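Local atomic coordinates of antifreeze protein (Marinomonas primoryensis, PDB entry 3P4G), a protein that probably binds ice as a hyperactive, calcium-dependent antifreeze protein, holding ordered water on one side of a right-handed beta-helix. Residues S47-V52 with E66-A71; V124-N129 with I143-D148; L153-G158 with V172-D177; D278-K283 with N298-F303. All coordinates share one frame; numbering follows the deposited sequence.

Contact 1 of 4, residues S47-V52 with E66-A71; sequences SATLNV and EDVLVA. With CA (calcium ion), chain E.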
loop_
_atom_site.group_PDB
_atom_site.type_symbol
_atom_site.label_atom_id
_atom_site.label_comp_id
_atom_site.label_asym_id
_atom_site.label_seq_id
_atom_site.Cartn_x
_atom_site.Cartn_y
_atom_site.Cartn_z
ATOM N N SER A 47 -11.160 20.949 -19.992
ATOM C CA SER A 47 -12.594 20.723 -20.037
ATOM C C SER A 47 -13.001 19.958 -21.261
ATOM O O SER A 47 -14.187 19.928 -21.572
ATOM C CB SER A 47 -13.352 22.055 -20.012
ATOM O OG SER A 47 -12.912 22.837 -18.922
ATOM N N ALA A 48 -12.039 19.332 -21.945
ATOM C CA ALA A 48 -12.374 18.347 -23.008
ATOM C C ALA A 48 -11.344 17.243 -22.967
ATOM O O ALA A 48 -10.339 17.344 -22.274
ATOM C CB ALA A 48 -12.364 18.985 -24.398
ATOM N N THR A 49 -11.584 16.194 -23.738
ATOM C CA THR A 49 -10.621 15.119 -23.789
ATOM C C THR A 49 -9.293 15.657 -24.370
ATOM O O THR A 49 -9.272 16.521 -25.262
ATOM C CB THR A 49 -11.129 13.901 -24.596
ATOM O OG1 THR A 49 -11.475 14.322 -25.912
ATOM C CG2 THR A 49 -12.352 13.290 -23.911
ATOM N N LEU A 50 -8.198 15.137 -23.831
ATOM C CA LEU A 50 -6.855 15.538 -24.213
ATOM C C LEU A 50 -6.094 14.232 -24.421
ATOM O O LEU A 50 -5.904 13.447 -23.499
ATOM C CB LEU A 50 -6.205 16.410 -23.106
ATOM C CG LEU A 50 -4.998 17.268 -23.501
ATOM C CD1 LEU A 50 -4.726 18.313 -22.397
ATOM C CD2 LEU A 50 -3.785 16.366 -23.729
ATOM N N ASN A 51 -5.664 14.006 -25.645
ATOM C CA ASN A 51 -4.973 12.775 -25.994
ATOM C C ASN A 51 -3.711 13.091 -26.808
ATOM O O ASN A 51 -3.779 13.461 -27.987
ATOM C CB ASN A 51 -5.949 11.891 -26.793
ATOM C CG ASN A 51 -5.394 10.457 -27.104
ATOM O OD1 ASN A 51 -4.216 10.157 -26.940
ATOM N ND2 ASN A 51 -6.272 9.594 -27.613
ATOM N N VAL A 52 -2.558 12.906 -26.180
ATOM C CA VAL A 52 -1.326 13.261 -26.866
ATOM C C VAL A 52 -0.737 12.119 -27.694
ATOM O O VAL A 52 0.288 12.309 -28.377
ATOM C CB VAL A 52 -0.287 13.918 -25.890
ATOM C CG1 VAL A 52 -0.691 15.397 -25.578
ATOM C CG2 VAL A 52 -0.154 13.140 -24.583
ATOM N N GLU A 66 -10.921 18.176 -15.510
ATOM C CA GLU A 66 -12.328 18.181 -15.127
ATOM C C GLU A 66 -13.052 16.849 -15.432
ATOM O O GLU A 66 -12.568 16.016 -16.209
ATOM C CB GLU A 66 -13.035 19.360 -15.764
ATOM C CG GLU A 66 -12.577 20.712 -15.185
ATOM C CD GLU A 66 -13.293 21.888 -15.813
ATOM O OE1 GLU A 66 -14.107 21.708 -16.754
ATOM O OE2 GLU A 66 -13.052 23.008 -15.342
ATOM N N ASP A 67 -14.210 16.666 -14.784
ATOM C CA ASP A 67 -15.107 15.537 -15.014
ATOM C C ASP A 67 -15.829 15.673 -16.369
ATOM O O ASP A 67 -17.047 15.889 -16.426
ATOM C CB ASP A 67 -16.135 15.493 -13.875
ATOM C CG ASP A 67 -16.921 14.181 -13.810
ATOM O OD1 ASP A 67 -16.683 13.252 -14.609
ATOM O OD2 ASP A 67 -17.809 14.103 -12.932
ATOM N N VAL A 68 -15.058 15.562 -17.454
ATOM C CA VAL A 68 -15.581 15.623 -18.822
ATOM C C VAL A 68 -16.461 14.406 -19.120
ATOM O O VAL A 68 -16.063 13.293 -18.845
ATOM C CB VAL A 68 -14.392 15.695 -19.824
ATOM C CG1 VAL A 68 -14.883 15.775 -21.271
ATOM C CG2 VAL A 68 -13.529 16.922 -19.467
ATOM N N LEU A 69 -17.658 14.634 -19.665
ATOM C CA LEU A 69 -18.553 13.529 -19.975
ATOM C C LEU A 69 -17.923 12.627 -21.029
ATOM O O LEU A 69 -17.699 13.064 -22.153
ATOM C CB LEU A 69 -19.929 14.037 -20.445
ATOM C CG LEU A 69 -20.899 12.887 -20.775
ATOM C CD1 LEU A 69 -21.244 12.074 -19.503
ATOM C CD2 LEU A 69 -22.141 13.448 -21.455
ATOM N N VAL A 70 -17.614 11.391 -20.630
ATOM C CA VAL A 70 -17.147 10.325 -21.537
ATOM C C VAL A 70 -17.858 9.013 -21.186
ATOM O O VAL A 70 -18.487 8.903 -20.113
ATOM C CB VAL A 70 -15.609 10.157 -21.530
ATOM C CG1 VAL A 70 -14.948 11.439 -22.035
ATOM C CG2 VAL A 70 -15.077 9.797 -20.120
ATOM N N ALA A 71 -17.841 8.039 -22.106
ATOM C CA ALA A 71 -18.437 6.730 -21.811
ATOM C C ALA A 71 -17.738 6.073 -20.607
ATOM O O ALA A 71 -16.652 6.468 -20.202
ATOM C CB ALA A 71 -18.350 5.819 -23.039
HETATM CA CA CA E . 2.305 12.783 -29.318
#
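V68 packs its two methyls against the backbone of S47 and A48, and this is the tight part of the contact. CG2 lies 3.6 Å from S47 C. CG1, placed anti to the backbone N (chi1 -179°), sits 4.0 Å from A48 CA and faces the start of T49. The A48 methyl points the other way, so V68 meets main chain here rather than a side chain. The protein is a right-handed calcium-binding beta-helix. Residues 47-52 run into the short strand 50-51 of one coil. Residues 66-71 belong to the long loop between strands 58-61 and 77-78, which lies against the preceding coil without forming a strand itself. An inverse gamma turn centred on D67 bends this loop. Its bond from V68 N to E66 O is weak. S47 and E66 make the polar, partly exposed end. S47 OG donates to E66 OE1 at 2.7 Å, but the position of OG is less certain, so this bond is doubtful. The loose, solvent side is the apolar touch of T49 and V70. T49 CG2 and V70 CG1 are 3.7 Å apart, and the two side chains pass each other at a slant. T49 is exposed, although its carbonyl accepts a hydrogen bond from Y28 OH. At the far end of 47-52, V52 O binds a calcium ion at 2.3 Å. D34, S36, N38, A54 and D57 complete that site.

Contact 2 of 4, residues V124-N129 with I143-D148; sequences VYIGGN and IQIGGD. With MG (magnesium ion), chain S.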
loop_
_atom_site.group_PDB
_atom_site.type_symbol
_atom_site.label_atom_id
_atom_site.label_comp_id
_atom_site.label_asym_id
_atom_site.label_seq_id
_atom_site.Cartn_x
_atom_site.Cartn_y
_atom_site.Cartn_z
ATOM N N VAL A 124 4.102 7.464 -10.183
ATOM C CA VAL A 124 2.863 8.262 -9.952
ATOM C C VAL A 124 2.995 8.962 -8.607
ATOM O O VAL A 124 3.244 8.287 -7.584
ATOM C CB VAL A 124 1.588 7.369 -9.974
ATOM C CG1 VAL A 124 0.273 8.201 -9.772
ATOM C CG2 VAL A 124 1.483 6.623 -11.280
ATOM N N TYR A 125 2.828 10.293 -8.592
ATOM C CA TYR A 125 2.816 11.061 -7.368
ATOM C C TYR A 125 1.476 11.817 -7.369
ATOM O O TYR A 125 1.114 12.479 -8.393
ATOM C CB TYR A 125 3.948 12.091 -7.387
ATOM C CG TYR A 125 3.984 13.049 -6.224
ATOM C CD1 TYR A 125 4.908 12.882 -5.189
ATOM C CD2 TYR A 125 3.100 14.156 -6.149
ATOM C CE1 TYR A 125 4.936 13.742 -4.113
ATOM C CE2 TYR A 125 3.137 15.019 -5.084
ATOM C CZ TYR A 125 4.056 14.795 -4.052
ATOM O OH TYR A 125 4.141 15.670 -2.997
ATOM N N ILE A 126 0.749 11.669 -6.259
ATOM C CA ILE A 126 -0.509 12.373 -6.008
ATOM C C ILE A 126 -0.293 13.061 -4.645
ATOM O O ILE A 126 -0.090 12.387 -3.606
ATOM C CB ILE A 126 -1.682 11.434 -5.981
ATOM C CG1 ILE A 126 -2.006 11.006 -7.424
ATOM C CG2 ILE A 126 -2.954 12.092 -5.331
ATOM C CD1 ILE A 126 -2.851 9.643 -7.490
ATOM N N GLY A 127 -0.358 14.386 -4.646
ATOM C CA GLY A 127 -0.018 15.166 -3.426
ATOM C C GLY A 127 -1.167 15.131 -2.378
ATOM O O GLY A 127 -0.970 15.115 -1.141
ATOM N N GLY A 128 -2.373 15.024 -2.902
ATOM C CA GLY A 128 -3.583 15.035 -2.059
ATOM C C GLY A 128 -4.102 13.639 -1.736
ATOM O O GLY A 128 -3.336 12.676 -1.598
ATOM N N ASN A 129 -5.433 13.548 -1.598
ATOM C CA ASN A 129 -6.084 12.254 -1.352
ATOM C C ASN A 129 -6.448 11.486 -2.595
ATOM O O ASN A 129 -6.816 12.075 -3.617
ATOM C CB ASN A 129 -7.403 12.497 -0.567
ATOM C CG ASN A 129 -7.158 13.197 0.784
ATOM O OD1 ASN A 129 -7.882 14.141 1.160
ATOM N ND2 ASN A 129 -6.155 12.751 1.496
ATOM N N ILE A 143 4.407 4.374 -6.581
ATOM C CA ILE A 143 3.180 5.160 -6.275
ATOM C C ILE A 143 3.385 5.929 -4.944
ATOM O O ILE A 143 3.743 5.329 -3.902
ATOM C CB ILE A 143 1.909 4.288 -6.186
ATOM C CG1 ILE A 143 1.716 3.449 -7.481
ATOM C CG2 ILE A 143 0.673 5.133 -5.930
ATOM C CD1 ILE A 143 2.178 2.028 -7.302
ATOM N N GLN A 144 3.173 7.244 -4.977
ATOM C CA GLN A 144 3.247 8.007 -3.772
ATOM C C GLN A 144 1.947 8.818 -3.665
ATOM O O GLN A 144 1.547 9.514 -4.622
ATOM C CB GLN A 144 4.408 8.973 -3.846
ATOM C CG GLN A 144 4.525 9.794 -2.583
ATOM C CD GLN A 144 5.884 10.418 -2.328
ATOM O OE1 GLN A 144 6.942 9.814 -2.589
ATOM N NE2 GLN A 144 5.867 11.655 -1.806
ATOM N N ILE A 145 1.303 8.679 -2.516
ATOM C CA ILE A 145 0.015 9.367 -2.218
ATOM C C ILE A 145 0.263 10.157 -0.956
ATOM O O ILE A 145 0.523 9.558 0.103
ATOM C CB ILE A 145 -1.155 8.331 -1.970
ATOM C CG1 ILE A 145 -1.263 7.268 -3.047
ATOM C CG2 ILE A 145 -2.554 9.083 -1.695
ATOM C CD1 ILE A 145 -1.560 7.770 -4.503
ATOM N N GLY A 146 0.160 11.486 -1.031
ATOM C CA GLY A 146 0.489 12.347 0.100
ATOM C C GLY A 146 -0.550 12.232 1.202
ATOM O O GLY A 146 -0.198 12.264 2.374
ATOM N N GLY A 147 -1.809 12.036 0.791
ATOM C CA GLY A 147 -2.929 11.925 1.755
ATOM C C GLY A 147 -3.369 10.487 1.997
ATOM O O GLY A 147 -2.562 9.595 2.296
ATOM N N ASP A 148 -4.675 10.264 1.887
ATOM C CA ASP A 148 -5.288 8.980 2.192
ATOM C C ASP A 148 -5.518 8.205 0.914
ATOM O O ASP A 148 -5.638 8.808 -0.169
ATOM C CB ASP A 148 -6.684 9.256 2.763
ATOM C CG ASP A 148 -6.651 9.997 4.069
ATOM O OD1 ASP A 148 -5.788 9.713 4.898
ATOM O OD2 ASP A 148 -7.545 10.844 4.319
HETATM MG MG MG S . -7.902 12.012 5.852
HETATM O O HOH W 1 -6.037 11.657 6.696
HETATM O O HOH W 2 -8.388 10.329 6.951
HETATM O O HOH W 3 -8.505 13.036 7.423
HETATM O O HOH W 4 -7.900 13.708 4.717
HETATM O O HOH W 5 -9.949 11.996 5.470
#
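V124, Y125 and I126 pair in parallel with I143, Q144 and I145, one coil apart. Q144 N donates to V124 O, and I126 N to Q144 O at 2.8 Å. G146 N then bonds I126 O at 2.7 Å, which carries the ladder into the turn. A fourth bond joins G147 N to G128 O, with the donor well above the carbonyl plane (53° out of it). The side chains form two layers. On one face, I126 and I145 lie side by side and their CD1 methyls meet at 3.8 Å. V124 and I143 share this buried face, where V124 and I126 also touch L134. On the other face, Y125 and Q144 point the same way. Q144 NE2 comes to 3.2 Å from Y125 CE1, and the amide plane is turned 48° from the ring. Y125 also stacks with Y106 of the coil before. Beyond the glycines, D148 OD2 binds a magnesium ion at 2.0 Å, and five waters fill its other positions. D148 OD1 accepts from one of these waters and from D167 N, which steadies the carboxylate. N129 N makes the corresponding bond to D110 OD1, so an aspartate-to-backbone link recurs between coils. Parallel rungs with stacked aliphatic residues inside and stacked polar or aromatic residues outside are typical of a beta-helix.

Contact 3 of 4, residues L153-G158 with V172-D177; sequences LNAGTG and VNMGTD. With CA (calcium ion), chain K; CA (calcium ion), chain L; CA (calcium ion), chain J.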
loop_
_atom_site.group_PDB
_atom_site.type_symbol
_atom_site.label_atom_id
_atom_site.label_comp_id
_atom_site.label_asym_id
_atom_site.label_seq_id
_atom_site.Cartn_x
_atom_site.Cartn_y
_atom_site.Cartn_z
ATOM N N LEU A 153 -6.654 0.524 -4.750
ATOM C CA LEU A 153 -5.348 0.848 -5.303
ATOM C C LEU A 153 -4.714 -0.514 -5.655
ATOM O O LEU A 153 -4.406 -1.341 -4.783
ATOM C CB LEU A 153 -4.493 1.651 -4.317
ATOM C CG LEU A 153 -3.219 2.268 -4.924
ATOM C CD1 LEU A 153 -2.700 3.398 -3.989
ATOM C CD2 LEU A 153 -2.070 1.269 -5.187
ATOM N N ASN A 154 -4.542 -0.749 -6.947
ATOM C CA ASN A 154 -3.986 -1.984 -7.443
ATOM C C ASN A 154 -2.615 -1.715 -8.051
ATOM O O ASN A 154 -2.531 -1.031 -9.075
ATOM C CB ASN A 154 -4.966 -2.556 -8.469
ATOM C CG ASN A 154 -6.251 -3.023 -7.815
ATOM O OD1 ASN A 154 -6.217 -3.675 -6.781
ATOM N ND2 ASN A 154 -7.388 -2.654 -8.392
ATOM N N ALA A 155 -1.548 -2.215 -7.409
ATOM C CA ALA A 155 -0.184 -1.961 -7.884
ATOM C C ALA A 155 0.228 -2.890 -9.061
ATOM O O ALA A 155 1.189 -2.582 -9.841
ATOM C CB ALA A 155 0.785 -2.061 -6.707
ATOM N N GLY A 156 -0.510 -3.992 -9.181
ATOM C CA GLY A 156 -0.398 -4.989 -10.290
ATOM C C GLY A 156 0.773 -5.932 -10.168
ATOM O O GLY A 156 1.481 -6.019 -9.133
ATOM N N THR A 157 1.047 -6.604 -11.264
ATOM C CA THR A 157 2.270 -7.328 -11.365
ATOM C C THR A 157 3.415 -6.337 -11.285
ATOM O O THR A 157 3.240 -5.096 -11.384
ATOM C CB THR A 157 2.345 -8.120 -12.696
ATOM O OG1 THR A 157 2.543 -7.190 -13.778
ATOM C CG2 THR A 157 1.067 -9.007 -12.908
ATOM N N GLY A 158 4.597 -6.893 -11.044
ATOM C CA GLY A 158 5.801 -6.079 -10.845
ATOM C C GLY A 158 6.179 -5.843 -9.382
ATOM O O GLY A 158 5.353 -5.915 -8.472
ATOM N N VAL A 172 -5.988 -1.786 -0.733
ATOM C CA VAL A 172 -4.694 -1.795 -1.446
ATOM C C VAL A 172 -4.323 -3.255 -1.756
ATOM O O VAL A 172 -4.319 -4.116 -0.853
ATOM C CB VAL A 172 -3.592 -1.158 -0.564
ATOM C CG1 VAL A 172 -2.183 -1.360 -1.146
ATOM C CG2 VAL A 172 -3.860 0.312 -0.354
ATOM N N ASN A 173 -4.063 -3.524 -3.031
ATOM C CA ASN A 173 -3.625 -4.835 -3.464
ATOM C C ASN A 173 -2.352 -4.676 -4.266
ATOM O O ASN A 173 -2.346 -4.097 -5.350
ATOM C CB ASN A 173 -4.617 -5.520 -4.333
ATOM C CG ASN A 173 -4.386 -7.033 -4.351
ATOM O OD1 ASN A 173 -3.264 -7.591 -4.699
ATOM N ND2 ASN A 173 -5.408 -7.724 -3.847
ATOM N N MET A 174 -1.279 -5.191 -3.715
ATOM C CA MET A 174 0.008 -4.991 -4.349
ATOM C C MET A 174 0.313 -5.982 -5.413
ATOM O O MET A 174 1.277 -5.789 -6.181
ATOM C CB MET A 174 1.107 -4.972 -3.276
ATOM C CG MET A 174 0.927 -3.813 -2.256
ATOM S SD MET A 174 0.885 -2.152 -3.000
ATOM C CE MET A 174 2.583 -1.966 -3.638
ATOM N N GLY A 175 -0.488 -7.033 -5.496
ATOM C CA GLY A 175 -0.394 -7.962 -6.628
ATOM C C GLY A 175 0.875 -8.821 -6.579
ATOM O O GLY A 175 1.571 -8.915 -5.537
ATOM N N THR A 176 1.175 -9.458 -7.682
ATOM C CA THR A 176 2.310 -10.394 -7.727
ATOM C C THR A 176 3.637 -9.622 -7.560
ATOM O O THR A 176 3.667 -8.363 -7.569
ATOM C CB THR A 176 2.370 -11.195 -9.034
ATOM O OG1 THR A 176 2.689 -10.310 -10.122
ATOM C CG2 THR A 176 0.993 -11.979 -9.311
ATOM N N ASP A 177 4.700 -10.404 -7.410
ATOM C CA ASP A 177 6.102 -9.886 -7.238
ATOM C C ASP A 177 6.333 -9.204 -5.876
ATOM O O ASP A 177 5.472 -9.257 -4.979
ATOM C CB ASP A 177 6.489 -9.042 -8.479
ATOM C CG ASP A 177 6.276 -9.829 -9.749
ATOM O OD1 ASP A 177 5.341 -9.495 -10.524
ATOM O OD2 ASP A 177 7.027 -10.835 -9.953
HETATM CA CA CA K . 3.193 -6.006 -7.496
HETATM CA CA CA L . 3.382 -8.971 -3.837
HETATM CA CA CA J . 2.973 -2.875 -11.217
#
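D177 has CG anti to its carbonyl carbon (chi1 -54°), which brings CG to 3.6 Å from G158 N. T176 has OG1 between its backbone N and carbonyl carbon (chi1 68°), and OG1 lies 3.3 Å from T157 CA. D177 OD1 takes two hydrogen bonds, from opposite faces of the carboxylate. G158 N reaches it on the anti side at 2.8 Å, and T176 OG1 from above the plane. The two segments are equivalent parts of successive coils in a calcium-binding beta-helix. They start as parallel strands, with N173 N bonded to L153 O and A155 N to N173 O. After that, calcium takes over from backbone-to-backbone hydrogen bonds. One ion is held between the coils by G156 O, G158 O, M174 O and T176 O, with D160 and D179 completing its site. It brings G156 O and M174 O within 3.0 Å of each other. Two further ions bind A155 and T157 on one side, G175 and D177 on the other. T157 and T176 lie side by side, pointing the same way, consistent with a rank of threonines on the ice-binding side. On the buried side, the bent M174 chain puts CE 3.6 Å from A155 CB. N173 OD1 accepts from G175 N in an Asx turn.

Contact 4 of 4, residues D278-K283 with N298-F303; sequences DSIYLK and NRVANF. With CA (calcium ion), chain Q; CA (calcium ion), chain P.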
loop_
_atom_site.group_PDB
_atom_site.type_symbol
_atom_site.label_atom_id
_atom_site.label_comp_id
_atom_site.label_asym_id
_atom_site.label_seq_id
_atom_site.Cartn_x
_atom_site.Cartn_y
_atom_site.Cartn_z
ATOM N N ASP A 278 7.077 -22.060 14.750
ATOM C CA ASP A 278 6.731 -20.660 14.987
ATOM C C ASP A 278 7.269 -20.153 16.337
ATOM O O ASP A 278 7.230 -20.870 17.375
ATOM C CB ASP A 278 5.224 -20.499 14.889
ATOM C CG ASP A 278 4.689 -20.937 13.520
ATOM O OD1 ASP A 278 4.998 -20.279 12.494
ATOM O OD2 ASP A 278 3.989 -21.965 13.470
ATOM N N SER A 279 7.711 -18.884 16.310
ATOM C CA SER A 279 8.348 -18.195 17.435
ATOM C C SER A 279 7.638 -16.915 17.802
ATOM O O SER A 279 7.172 -16.174 16.926
ATOM C CB SER A 279 9.821 -17.820 17.112
ATOM O OG SER A 279 10.595 -18.963 16.738
ATOM N N ILE A 280 7.570 -16.672 19.094
ATOM C CA ILE A 280 6.961 -15.417 19.566
ATOM C C ILE A 280 7.883 -14.814 20.610
ATOM O O ILE A 280 8.371 -15.522 21.504
ATOM C CB ILE A 280 5.489 -15.595 20.070
ATOM C CG1 ILE A 280 4.846 -14.220 20.361
ATOM C CG2 ILE A 280 5.369 -16.494 21.355
ATOM C CD1 ILE A 280 3.390 -14.289 20.827
ATOM N N TYR A 281 8.046 -13.483 20.558
ATOM C CA TYR A 281 8.844 -12.779 21.530
ATOM C C TYR A 281 7.911 -11.791 22.220
ATOM O O TYR A 281 7.398 -10.883 21.586
ATOM C CB TYR A 281 9.950 -12.003 20.804
ATOM C CG TYR A 281 10.889 -11.206 21.685
ATOM C CD1 TYR A 281 11.083 -11.534 23.045
ATOM C CD2 TYR A 281 11.655 -10.161 21.136
ATOM C CE1 TYR A 281 11.950 -10.821 23.839
ATOM C CE2 TYR A 281 12.543 -9.413 21.958
ATOM C CZ TYR A 281 12.685 -9.767 23.292
ATOM O OH TYR A 281 13.548 -9.046 24.124
ATOM N N LEU A 282 7.704 -12.002 23.507
ATOM C CA LEU A 282 6.837 -11.148 24.336
ATOM C C LEU A 282 7.741 -10.184 25.079
ATOM O O LEU A 282 8.082 -10.413 26.248
ATOM C CB LEU A 282 6.070 -12.008 25.341
ATOM C CG LEU A 282 5.146 -13.094 24.739
ATOM C CD1 LEU A 282 4.582 -14.047 25.805
ATOM C CD2 LEU A 282 3.980 -12.430 23.975
ATOM N N LYS A 283 8.128 -9.104 24.411
ATOM C CA LYS A 283 9.160 -8.214 24.976
ATOM C C LYS A 283 8.630 -7.461 26.209
ATOM O O LYS A 283 9.407 -7.037 27.079
ATOM C CB LYS A 283 9.576 -7.225 23.902
ATOM C CG LYS A 283 10.704 -6.248 24.257
ATOM C CD LYS A 283 11.284 -5.680 22.938
ATOM C CE LYS A 283 12.741 -5.284 23.132
ATOM N NZ LYS A 283 12.884 -4.001 23.917
ATOM N N ASN A 298 -2.128 -19.110 27.954
ATOM C CA ASN A 298 -3.052 -19.869 27.107
ATOM C C ASN A 298 -3.120 -19.280 25.684
ATOM O O ASN A 298 -3.197 -20.016 24.717
ATOM C CB ASN A 298 -4.453 -19.900 27.723
ATOM C CG ASN A 298 -4.520 -20.763 29.004
ATOM O OD1 ASN A 298 -3.571 -21.487 29.328
ATOM N ND2 ASN A 298 -5.642 -20.677 29.734
ATOM N N ARG A 299 -3.097 -17.950 25.590
ATOM C CA ARG A 299 -3.150 -17.202 24.295
ATOM C C ARG A 299 -1.973 -17.585 23.381
ATOM O O ARG A 299 -2.126 -17.656 22.129
ATOM C CB ARG A 299 -3.108 -15.690 24.659
ATOM C CG ARG A 299 -2.852 -14.635 23.560
ATOM C CD ARG A 299 -3.169 -13.175 24.075
ATOM N NE ARG A 299 -4.447 -13.177 24.797
ATOM C CZ ARG A 299 -4.620 -12.845 26.058
ATOM N NH1 ARG A 299 -3.621 -12.336 26.810
ATOM N NH2 ARG A 299 -5.847 -12.932 26.572
ATOM N N VAL A 300 -0.809 -17.811 24.007
ATOM C CA VAL A 300 0.445 -18.007 23.223
ATOM C C VAL A 300 0.933 -19.442 23.184
ATOM O O VAL A 300 1.965 -19.714 22.555
ATOM C CB VAL A 300 1.617 -17.056 23.688
ATOM C CG1 VAL A 300 1.190 -15.576 23.541
ATOM C CG2 VAL A 300 2.083 -17.407 25.124
ATOM N N ALA A 301 0.215 -20.330 23.872
ATOM C CA ALA A 301 0.606 -21.733 23.998
ATOM C C ALA A 301 0.745 -22.480 22.692
ATOM O O ALA A 301 1.473 -23.484 22.641
ATOM C CB ALA A 301 -0.362 -22.469 24.896
ATOM N N ASN A 302 0.085 -22.007 21.637
ATOM C CA ASN A 302 0.174 -22.671 20.349
ATOM C C ASN A 302 1.575 -22.486 19.687
ATOM O O ASN A 302 1.956 -23.286 18.829
ATOM C CB ASN A 302 -0.962 -22.215 19.439
ATOM C CG ASN A 302 -0.870 -20.738 19.093
ATOM O OD1 ASN A 302 -1.419 -19.852 19.814
ATOM N ND2 ASN A 302 -0.139 -20.453 18.063
ATOM N N PHE A 303 2.347 -21.496 20.174
ATOM C CA PHE A 303 3.687 -21.229 19.615
ATOM C C PHE A 303 4.713 -22.256 20.070
ATOM O O PHE A 303 4.771 -22.589 21.255
ATOM C CB PHE A 303 4.175 -19.841 19.959
ATOM C CG PHE A 303 3.616 -18.791 19.051
ATOM C CD1 PHE A 303 2.332 -18.272 19.280
ATOM C CD2 PHE A 303 4.375 -18.329 17.942
ATOM C CE1 PHE A 303 1.782 -17.301 18.361
ATOM C CE2 PHE A 303 3.861 -17.369 17.046
ATOM C CZ PHE A 303 2.569 -16.850 17.262
HETATM CA CA CA Q . 3.289 -23.935 14.547
HETATM CA CA CA P . 3.474 -20.859 10.829
HETATM O O HOH W 6 1.878 -22.790 16.116
HETATM O O HOH W 7 2.194 -26.116 14.119
#
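I280 and F303 meet near the C-terminal end of the beta-helix, where the chain leaves strand 279-282, forms helix 294-300 and returns toward strand 305-308. The main aromatic interaction is CH-pi. I280 CB lies over one face of the F303 ring, 3.8 Å from its centroid and 17° off the normal. I280 CG2 also touches the ring, 3.7 Å from F303 CG, and the two side chains cross at about a right angle. The backbone of D278 and S279 runs past the ring, with D278 C at its edge. Aliphatic packing extends this toward the helix. I280 is extended (chi2 179°), which carries CD1 to 3.7 Å from V300 CG1. L282 CD2 approaches the same methyl more loosely. V271 and L267 add aliphatic cover, and both touch V300. A type I turn from V300 to F303, closed by F303 N to V300 O, leads into F303. The remaining interactions are with calcium. D278 bridges two ions, OD1 binding one and OD2 the other. N274, G276 and E304 help complete the site at OD2. A water bound to that ion at 2.4 Å donates to N302 O at 2.8 Å.

The contacts follow one another along a single beta-helix, from contact 1 near one end to contact 4 near the other, with centres about 56 Å apart. Contacts 2 and 3 are neighbours. Their centres are about 16 Å apart, and they touch through the core, where I145 CG1 lies 4.2 Å from L153 CD1. Strands 142-145 and 153-154 are consecutive and line different faces of the coil. Contacts 1, 3 and 4 each include calcium ligands, whereas contact 2 carries magnesium on D148. Contact 3 joins equivalent parts of two successive coils through calcium in mid-helix. Contact 1 sets a loop against the loop that leads into strand 50-51, and contact 4 sets a helix end and turn against strand 279-282.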